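Side-chain contacts in cytochrome P450 (Novosphingobium aromaticivorans, PDB 3OFT), which belongs to the cytochrome P450 family, haem proteins predominantly alpha-helical in fold, and holds a protoporphyrin IX whose iron is bound by a thiolate ligand of the chain: residues A96-V101 with R344-G349; R108-L113 with A351-I356; T151-P156 with W191-K196. All coordinates share one frame; numbering follows the deposited sequence.

Contact 1 (A96-V101 with R344-G349); sequences AFRTPV and RCVGAG. With HEM (protoporphyrin IX containing Fe), chain D.
The proximal haem pocket of the P450 fold brings Arg98, on helix 91-104, against the cysteine-ligand loop that runs from Arg344 into helix 348-365. The guanidinium of Arg98 meets the backbone carbonyl of Arg344 end-on, giving two hydrogen bonds to one oxygen: NH2 lies 2.7 Å from Arg344 O and NH1 3.0 Å from Arg344 O. The oxygen sits 1° out of the guanidinium plane, yet the two donors approach it differently, NH1 in the carbonyl plane on a lone pair and NH2 tilted 34° from that plane. NH2 also donates to a haem propionate, with O2D of HEM 2.8 Å from Arg98 NH2 at the edge of the guanidinium. An extended chain, with CG anti to the backbone N (chi1 -174°), carries the group from the helix to this spot. Three bonds thus fix its rotation, and its positive charge probably offsets the negative charge of the propionate.

Val346 meets the arginine with one methyl and the porphyrin with the other. Val346 CG1 lies over one face of the Arg98 guanidinium, offset toward the rim, 3.6 Å from Arg98 NH2. Val346 CG2 turns to the porphyrin, 3.5 Å from HEM CMD, and also receives Val101, whose CG1 approaches to 3.8 Å of Val346 CG2 as the two valines cross at about a right angle. Between Arg344 and Val346, Cys345 points away from helix 91-104, and its SG binds the haem iron at 2.3 Å; water 2 is the other axial ligand, at 2.4 Å from the iron. His343, Arg285 and Trp61 also hydrogen-bond to the haem. A cysteine-ligand loop leading into a helix beneath the porphyrin, with basic side chains at the propionates, is the hallmark of the cytochrome P450 haem site.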
# COMPACT_ATOMS: atom_id res chain seq x y z
N ALA A 96 -10.77 -0.07 -19.35
CA ALA A 96 -12.24 0.17 -19.29
C ALA A 96 -12.74 0.22 -17.84
O ALA A 96 -13.61 0.99 -17.52
CB ALA A 96 -12.99 -0.86 -20.07
N PHE A 97 -12.17 -0.59 -16.96
CA PHE A 97 -12.59 -0.59 -15.56
C PHE A 97 -11.86 0.44 -14.73
O PHE A 97 -12.45 1.00 -13.82
CB PHE A 97 -12.36 -1.99 -14.95
CG PHE A 97 -13.39 -2.99 -15.38
CD1 PHE A 97 -14.62 -3.06 -14.73
CD2 PHE A 97 -13.16 -3.82 -16.45
CE1 PHE A 97 -15.59 -3.99 -15.15
CE2 PHE A 97 -14.12 -4.75 -16.87
CZ PHE A 97 -15.31 -4.85 -16.22
N ARG A 98 -10.58 0.68 -15.03
CA ARG A 98 -9.82 1.71 -14.31
C ARG A 98 -10.47 3.09 -14.49
O ARG A 98 -10.54 3.88 -13.55
CB ARG A 98 -8.38 1.77 -14.79
CG ARG A 98 -7.50 2.74 -13.97
CD ARG A 98 -6.06 2.74 -14.49
NE ARG A 98 -5.33 3.90 -14.01
CZ ARG A 98 -4.54 3.94 -12.93
NH1 ARG A 98 -3.92 5.09 -12.65
NH2 ARG A 98 -4.32 2.87 -12.16
N THR A 99 -10.94 3.38 -15.70
CA THR A 99 -11.51 4.69 -15.99
C THR A 99 -12.55 5.18 -14.98
O THR A 99 -12.31 6.25 -14.38
CB THR A 99 -11.91 4.83 -17.48
OG1 THR A 99 -10.71 4.79 -18.27
CG2 THR A 99 -12.67 6.15 -17.74
N PRO A 100 -13.66 4.43 -14.76
CA PRO A 100 -14.61 4.93 -13.75
C PRO A 100 -14.04 4.92 -12.32
O PRO A 100 -14.42 5.75 -11.52
CB PRO A 100 -15.80 3.98 -13.86
CG PRO A 100 -15.27 2.73 -14.50
CD PRO A 100 -14.20 3.24 -15.45
N VAL A 101 -13.15 3.98 -11.99
CA VAL A 101 -12.59 3.97 -10.62
C VAL A 101 -11.76 5.24 -10.37
O VAL A 101 -11.89 5.86 -9.32
CB VAL A 101 -11.71 2.71 -10.40
CG1 VAL A 101 -10.92 2.82 -9.10
CG2 VAL A 101 -12.61 1.45 -10.42
N ARG A 344 -0.68 2.35 -11.96
CA ARG A 344 -0.26 3.24 -10.83
C ARG A 344 -1.43 3.54 -9.89
O ARG A 344 -2.54 3.88 -10.33
CB ARG A 344 0.43 4.56 -11.31
CG ARG A 344 1.03 5.39 -10.13
CD ARG A 344 1.99 6.53 -10.57
NE ARG A 344 2.52 7.21 -9.38
CZ ARG A 344 1.93 8.25 -8.79
NH1 ARG A 344 0.84 8.80 -9.32
NH2 ARG A 344 2.45 8.76 -7.70
N CYS A 345 -1.20 3.43 -8.57
CA CYS A 345 -2.30 3.54 -7.59
C CYS A 345 -3.35 4.62 -7.91
O CYS A 345 -3.01 5.81 -7.93
CB CYS A 345 -1.74 3.85 -6.19
SG CYS A 345 -2.92 3.72 -4.93
N VAL A 346 -4.60 4.21 -8.12
CA VAL A 346 -5.71 5.17 -8.23
C VAL A 346 -5.91 5.95 -6.96
O VAL A 346 -6.50 7.02 -6.99
CB VAL A 346 -7.07 4.50 -8.61
CG1 VAL A 346 -7.02 4.04 -10.06
CG2 VAL A 346 -7.40 3.32 -7.71
N GLY A 347 -5.51 5.37 -5.82
CA GLY A 347 -5.67 6.10 -4.55
C GLY A 347 -4.47 6.98 -4.19
O GLY A 347 -4.34 7.35 -3.03
N ALA A 348 -3.60 7.28 -5.17
CA ALA A 348 -2.33 7.98 -4.89
C ALA A 348 -2.63 9.34 -4.30
O ALA A 348 -2.00 9.77 -3.35
CB ALA A 348 -1.45 8.13 -6.18
N GLY A 349 -3.59 10.04 -4.90
CA GLY A 349 -4.03 11.31 -4.36
C GLY A 349 -4.64 11.21 -2.97
O GLY A 349 -4.33 12.01 -2.07
CHA HEM D . -2.61 0.10 -7.04
CHB HEM D . 0.37 1.36 -3.40
CHC HEM D . -3.33 3.49 -1.15
CHD HEM D . -6.39 1.35 -4.18
C1A HEM D . -1.49 0.33 -6.27
C2A HEM D . -0.14 -0.01 -6.67
C3A HEM D . 0.70 0.33 -5.70
C4A HEM D . -0.10 0.87 -4.60
CMA HEM D . 2.23 0.08 -5.73
CAA HEM D . 0.27 -0.61 -8.04
CBA HEM D . 0.05 -2.11 -7.97
CGA HEM D . 0.52 -2.82 -9.23
O1A HEM D . 0.27 -4.06 -9.34
O2A HEM D . 1.16 -2.22 -10.15
C1B HEM D . -0.37 2.07 -2.46
C2B HEM D . 0.16 2.73 -1.29
C3B HEM D . -0.88 3.32 -0.68
C4B HEM D . -2.08 3.04 -1.45
CMB HEM D . 1.65 2.72 -0.90
CAB HEM D . -0.98 4.13 0.61
CBB HEM D . 0.07 4.35 1.43
C1C HEM D . -4.52 3.13 -1.73
C2C HEM D . -5.85 3.60 -1.37
C3C HEM D . -6.70 2.96 -2.22
C4C HEM D . -5.93 2.18 -3.16
CMC HEM D . -6.17 4.58 -0.20
CAC HEM D . -8.24 3.05 -2.36
CBC HEM D . -9.04 3.28 -1.33
C1D HEM D . -5.68 0.86 -5.22
C2D HEM D . -6.28 0.20 -6.38
C3D HEM D . -5.10 -0.14 -7.27
C4D HEM D . -3.91 0.29 -6.59
CMD HEM D . -7.80 -0.03 -6.66
CAD HEM D . -5.23 -0.85 -8.65
CBD HEM D . -5.05 0.26 -9.71
CGD HEM D . -4.99 -0.46 -11.06
O1D HEM D . -4.77 -1.69 -11.13
O2D HEM D . -5.11 0.18 -12.10
NA HEM D . -1.43 0.89 -5.00
NB HEM D . -1.72 2.33 -2.53
NC HEM D . -4.61 2.32 -2.85
ND HEM D . -4.30 0.87 -5.37
FE HEM D . -3.01 1.67 -3.98
O HOH W 1 -2.62 7.10 -10.25
O HOH W 2 -3.27 -0.41 -2.82

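Contact 2 (R108-L113 with A351-I356); sequences RFVVAL and ARMEVI
Apolar contacts between Val110 on helix 107-128 and Met353 on helix 348-365 carry this buried interface. Val110 CG1 lies 3.6 Å from Met353 CB and 3.9 Å from Met353 CG, so a single methyl covers the root of the methionine chain. That methyl stands anti to the backbone N of its own residue (chi1 178°), and the two side chains slide past each other in opposite directions. Beyond CG the methionine bends at both chi2 (-85°) and chi3 (-87°), which brings its terminal methyl over against helix 107-128, beside Val110 and Leu113.

This terminal methyl makes the remaining contacts. Met353 CE is 4.0 Å from Val110 CG1 and 4.2 Å from Leu113 CB, one helical turn farther on. It also comes within 3.7 Å of the backbone oxygen Val110 O. No hydrogen bond joins the two segments, and the closest CA atoms, those of Val110 and Met353, are 7.4 Å apart.

Met353 reaches further along helix 107-128 to Glu114 and Val117, while Leu113 leans on Leu152 of helix 144-152. On helix 348-365, Val355 packs against helices 221-252 and 267-277, Arg352 forms a salt bridge with Asp272 of helix 267-277, and Ala351 and Glu354 touch the haem. Helix 348-365 is thereby packed between helix 107-128 and these other helices of the core.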
# COMPACT_ATOMS: atom_id res chain seq x y z
N ARG A 108 -10.64 16.50 -7.07
CA ARG A 108 -11.76 17.29 -6.56
C ARG A 108 -12.55 16.57 -5.47
O ARG A 108 -13.02 17.20 -4.50
CB ARG A 108 -12.69 17.78 -7.69
CG ARG A 108 -13.37 16.66 -8.51
CD ARG A 108 -14.59 17.20 -9.33
NE ARG A 108 -14.24 18.31 -10.22
CZ ARG A 108 -14.68 19.56 -10.07
NH1 ARG A 108 -15.51 19.89 -9.08
NH2 ARG A 108 -14.30 20.49 -10.93
N PHE A 109 -12.71 15.26 -5.61
CA PHE A 109 -13.38 14.48 -4.61
C PHE A 109 -12.54 14.29 -3.35
O PHE A 109 -13.08 14.38 -2.21
CB PHE A 109 -13.84 13.14 -5.19
CG PHE A 109 -14.46 12.23 -4.17
CD1 PHE A 109 -15.73 12.52 -3.64
CD2 PHE A 109 -13.79 11.09 -3.74
CE1 PHE A 109 -16.33 11.67 -2.69
CE2 PHE A 109 -14.38 10.23 -2.79
CZ PHE A 109 -15.67 10.53 -2.26
N VAL A 110 -11.24 14.02 -3.55
CA VAL A 110 -10.25 13.97 -2.46
C VAL A 110 -10.23 15.27 -1.63
O VAL A 110 -10.32 15.24 -0.40
CB VAL A 110 -8.81 13.60 -2.94
CG1 VAL A 110 -7.80 13.60 -1.75
CG2 VAL A 110 -8.81 12.23 -3.64
N VAL A 111 -10.12 16.41 -2.32
CA VAL A 111 -10.16 17.70 -1.64
C VAL A 111 -11.46 17.88 -0.84
O VAL A 111 -11.39 18.33 0.31
CB VAL A 111 -9.90 18.89 -2.62
CG1 VAL A 111 -10.28 20.26 -1.95
CG2 VAL A 111 -8.42 18.90 -3.05
N ALA A 112 -12.61 17.49 -1.40
CA ALA A 112 -13.90 17.62 -0.72
C ALA A 112 -13.96 16.76 0.55
O ALA A 112 -14.65 17.11 1.49
CB ALA A 112 -15.07 17.29 -1.65
N LEU A 113 -13.24 15.64 0.57
CA LEU A 113 -13.26 14.69 1.69
C LEU A 113 -12.29 15.06 2.82
O LEU A 113 -12.35 14.48 3.90
CB LEU A 113 -12.91 13.30 1.19
CG LEU A 113 -14.08 12.50 0.65
CD1 LEU A 113 -13.50 11.29 -0.01
CD2 LEU A 113 -15.00 12.10 1.78
N ALA A 351 -4.21 8.80 -0.72
CA ALA A 351 -3.16 8.39 0.24
C ALA A 351 -2.34 9.61 0.68
O ALA A 351 -2.08 9.79 1.88
CB ALA A 351 -2.20 7.33 -0.39
N ARG A 352 -1.96 10.47 -0.27
CA ARG A 352 -1.17 11.68 0.06
C ARG A 352 -1.96 12.58 1.05
O ARG A 352 -1.41 13.09 2.04
CB ARG A 352 -0.85 12.49 -1.21
CG ARG A 352 -0.03 13.74 -0.92
CD ARG A 352 0.05 14.66 -2.11
NE ARG A 352 1.14 15.64 -1.99
CZ ARG A 352 0.98 16.95 -1.78
NH1 ARG A 352 2.07 17.73 -1.69
NH2 ARG A 352 -0.24 17.49 -1.68
N MET A 353 -3.26 12.73 0.79
CA MET A 353 -4.15 13.49 1.67
C MET A 353 -4.26 12.86 3.06
O MET A 353 -4.26 13.57 4.07
CB MET A 353 -5.54 13.67 1.02
CG MET A 353 -6.57 14.55 1.82
SD MET A 353 -7.47 13.58 3.07
CE MET A 353 -8.82 12.96 2.04
N GLU A 354 -4.39 11.55 3.12
CA GLU A 354 -4.44 10.87 4.42
C GLU A 354 -3.15 11.09 5.23
O GLU A 354 -3.21 11.33 6.44
CB GLU A 354 -4.67 9.38 4.23
CG GLU A 354 -6.05 9.06 3.64
CD GLU A 354 -6.20 7.55 3.33
OE1 GLU A 354 -7.03 6.88 3.92
OE2 GLU A 354 -5.47 7.01 2.47
N VAL A 355 -2.00 11.00 4.56
CA VAL A 355 -0.71 11.20 5.27
C VAL A 355 -0.60 12.66 5.74
O VAL A 355 -0.19 12.92 6.90
CB VAL A 355 0.51 10.82 4.40
CG1 VAL A 355 1.86 11.31 5.08
CG2 VAL A 355 0.52 9.30 4.17
N ILE A 356 -0.95 13.60 4.87
CA ILE A 356 -0.98 15.05 5.26
C ILE A 356 -1.92 15.31 6.44
O ILE A 356 -1.58 15.98 7.41
CB ILE A 356 -1.37 15.94 4.05
CG1 ILE A 356 -0.20 15.97 3.05
CG2 ILE A 356 -1.83 17.35 4.52
CD1 ILE A 356 -0.57 16.55 1.63

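Contact 3 (T151-P156 with W191-K196); sequences TLIDVP and WPFIEK
The ring of Phe193, on helix 179-199, takes the terminal methyl of Ile153 over one face in a CH-pi contact. Ile153 CD1 lies 3.6 Å from the centroid of the Phe193 ring and 23° off the ring normal. The methyl is displaced from the centre toward the side of the ring bearing CG and CD2, where it is 3.4 Å from Phe193 CD2 and 3.5 Å from Phe193 CG. Another ring, that of Tyr189, packs edge-to-face with Phe193. Val155 adds an oblique apolar contact, its CG1 standing 4.0 Å from Phe193 CE1.

The isoleucine chain crosses the phenylalanine side chain at about a right angle. Its CG1 lies between the backbone N and the carbonyl carbon (chi1 67°), and from there the extended second torsion sends CD1 out to the ring. The backbone turns just after Ile153: Asp154 has positive phi in a Schellman motif that ends helix 144-152, and the chain leaves it with Val155 placed to approach the same ring as Ile153.

Leu163 of helix 160-171 touches both Val155 and Phe193, while Phe206 of helix 205-210 packs on Ile153. Ile194, the next residue after Phe193, packs on helix 221-252, and Leu152 faces helices 107-128 and 205-210. The end of helix 144-152 and the turn after it are thus packed against helix 179-199, with helices 160-171 and 205-210 also bordering the contact.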
# COMPACT_ATOMS: atom_id res chain seq x y z
N THR A 151 -16.05 6.43 6.21
CA THR A 151 -16.27 7.81 5.74
C THR A 151 -16.35 7.92 4.22
O THR A 151 -17.29 8.57 3.70
CB THR A 151 -15.22 8.79 6.34
OG1 THR A 151 -15.27 8.67 7.76
CG2 THR A 151 -15.52 10.24 5.98
N LEU A 152 -15.44 7.28 3.50
CA LEU A 152 -15.44 7.35 2.02
C LEU A 152 -16.74 6.83 1.38
O LEU A 152 -17.21 7.39 0.39
CB LEU A 152 -14.28 6.56 1.38
CG LEU A 152 -12.80 6.79 1.73
CD1 LEU A 152 -11.85 5.76 1.06
CD2 LEU A 152 -12.35 8.21 1.47
N ILE A 153 -17.31 5.77 1.93
CA ILE A 153 -18.57 5.24 1.41
C ILE A 153 -19.83 5.85 2.07
O ILE A 153 -20.97 5.53 1.70
CB ILE A 153 -18.59 3.71 1.38
CG1 ILE A 153 -18.58 3.10 2.79
CG2 ILE A 153 -17.41 3.21 0.56
CD1 ILE A 153 -19.11 1.71 2.76
N ASP A 154 -19.58 6.75 3.03
CA ASP A 154 -20.60 7.47 3.77
C ASP A 154 -21.65 6.55 4.46
O ASP A 154 -22.85 6.69 4.23
CB ASP A 154 -21.26 8.51 2.86
CG ASP A 154 -22.02 9.58 3.65
OD1 ASP A 154 -22.86 10.28 3.04
OD2 ASP A 154 -21.80 9.70 4.88
N VAL A 155 -21.19 5.64 5.32
CA VAL A 155 -22.12 4.80 6.13
C VAL A 155 -22.82 5.66 7.18
O VAL A 155 -22.24 6.62 7.65
CB VAL A 155 -21.42 3.63 6.86
CG1 VAL A 155 -20.52 2.84 5.90
CG2 VAL A 155 -20.61 4.16 8.05
N PRO A 156 -24.09 5.33 7.55
CA PRO A 156 -24.76 6.20 8.53
C PRO A 156 -24.01 6.23 9.87
O PRO A 156 -23.47 5.21 10.31
CB PRO A 156 -26.16 5.59 8.67
CG PRO A 156 -26.37 4.82 7.36
CD PRO A 156 -24.99 4.30 7.00
N TRP A 191 -21.33 -6.27 0.81
CA TRP A 191 -22.59 -6.39 0.06
C TRP A 191 -23.71 -5.41 0.48
O TRP A 191 -24.35 -4.82 -0.39
CB TRP A 191 -23.13 -7.84 -0.06
CG TRP A 191 -24.40 -7.79 -0.91
CD1 TRP A 191 -25.70 -7.98 -0.47
CD2 TRP A 191 -24.50 -7.40 -2.28
NE1 TRP A 191 -26.58 -7.76 -1.51
CE2 TRP A 191 -25.86 -7.41 -2.63
CE3 TRP A 191 -23.55 -7.06 -3.27
CZ2 TRP A 191 -26.30 -7.10 -3.90
CZ3 TRP A 191 -23.98 -6.76 -4.53
CH2 TRP A 191 -25.36 -6.77 -4.84
N PRO A 192 -23.95 -5.22 1.79
CA PRO A 192 -25.07 -4.29 2.07
C PRO A 192 -24.83 -2.87 1.52
O PRO A 192 -25.79 -2.21 1.06
CB PRO A 192 -25.18 -4.30 3.60
CG PRO A 192 -24.52 -5.57 4.04
CD PRO A 192 -23.45 -5.89 3.02
N PHE A 193 -23.58 -2.40 1.55
CA PHE A 193 -23.26 -1.08 1.01
C PHE A 193 -23.48 -0.97 -0.50
O PHE A 193 -24.01 0.04 -0.99
CB PHE A 193 -21.78 -0.68 1.26
CG PHE A 193 -21.27 -0.98 2.65
CD1 PHE A 193 -22.04 -0.70 3.79
CD2 PHE A 193 -19.98 -1.53 2.83
CE1 PHE A 193 -21.53 -0.98 5.08
CE2 PHE A 193 -19.45 -1.77 4.12
CZ PHE A 193 -20.25 -1.51 5.24
N ILE A 194 -22.97 -1.97 -1.23
CA ILE A 194 -23.07 -2.05 -2.70
C ILE A 194 -24.53 -2.11 -3.12
O ILE A 194 -24.95 -1.38 -4.01
CB ILE A 194 -22.31 -3.32 -3.24
CG1 ILE A 194 -20.83 -3.25 -2.85
CG2 ILE A 194 -22.48 -3.47 -4.78
CD1 ILE A 194 -20.00 -4.55 -3.08
N GLU A 195 -25.29 -2.98 -2.45
CA GLU A 195 -26.70 -3.17 -2.79
C GLU A 195 -27.41 -1.83 -2.71
O GLU A 195 -28.12 -1.45 -3.63
CB GLU A 195 -27.32 -4.18 -1.84
CG GLU A 195 -28.80 -4.42 -2.04
CD GLU A 195 -29.52 -4.42 -0.71
OE1 GLU A 195 -29.77 -3.31 -0.16
OE2 GLU A 195 -29.82 -5.53 -0.20
N LYS A 196 -27.16 -1.10 -1.62
CA LYS A 196 -27.80 0.19 -1.37
C LYS A 196 -27.39 1.24 -2.40
O LYS A 196 -28.25 1.96 -2.91
CB LYS A 196 -27.52 0.69 0.06
CG LYS A 196 -28.27 1.97 0.46
CD LYS A 196 -27.95 2.40 1.89
CE LYS A 196 -28.41 1.35 2.92
NZ LYS A 196 -28.10 1.78 4.33

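Overall arrangement
From the N terminus, the first segment met is on helix 91-104 and opens contact 1; helix 107-128 follows directly and opens contact 2. The chain then runs through contact 3, which closes a short loop, with 34 residues between segments 151-156 and 191-196, entirely within the two larger loops. Those close far later, when the cysteine-ligand loop and helix 348-365 return to helices 91-104 and 107-128; because their segments alternate, contacts 1 and 2 cross. They touch through Gly349 O and Val110 CG1, 3.8 Å apart, whereas Leu113 CD1 and Leu152 CD2, 3.6 Å apart, join contacts 2 and 3. Packing thus extends from the haem pocket to helix 179-199.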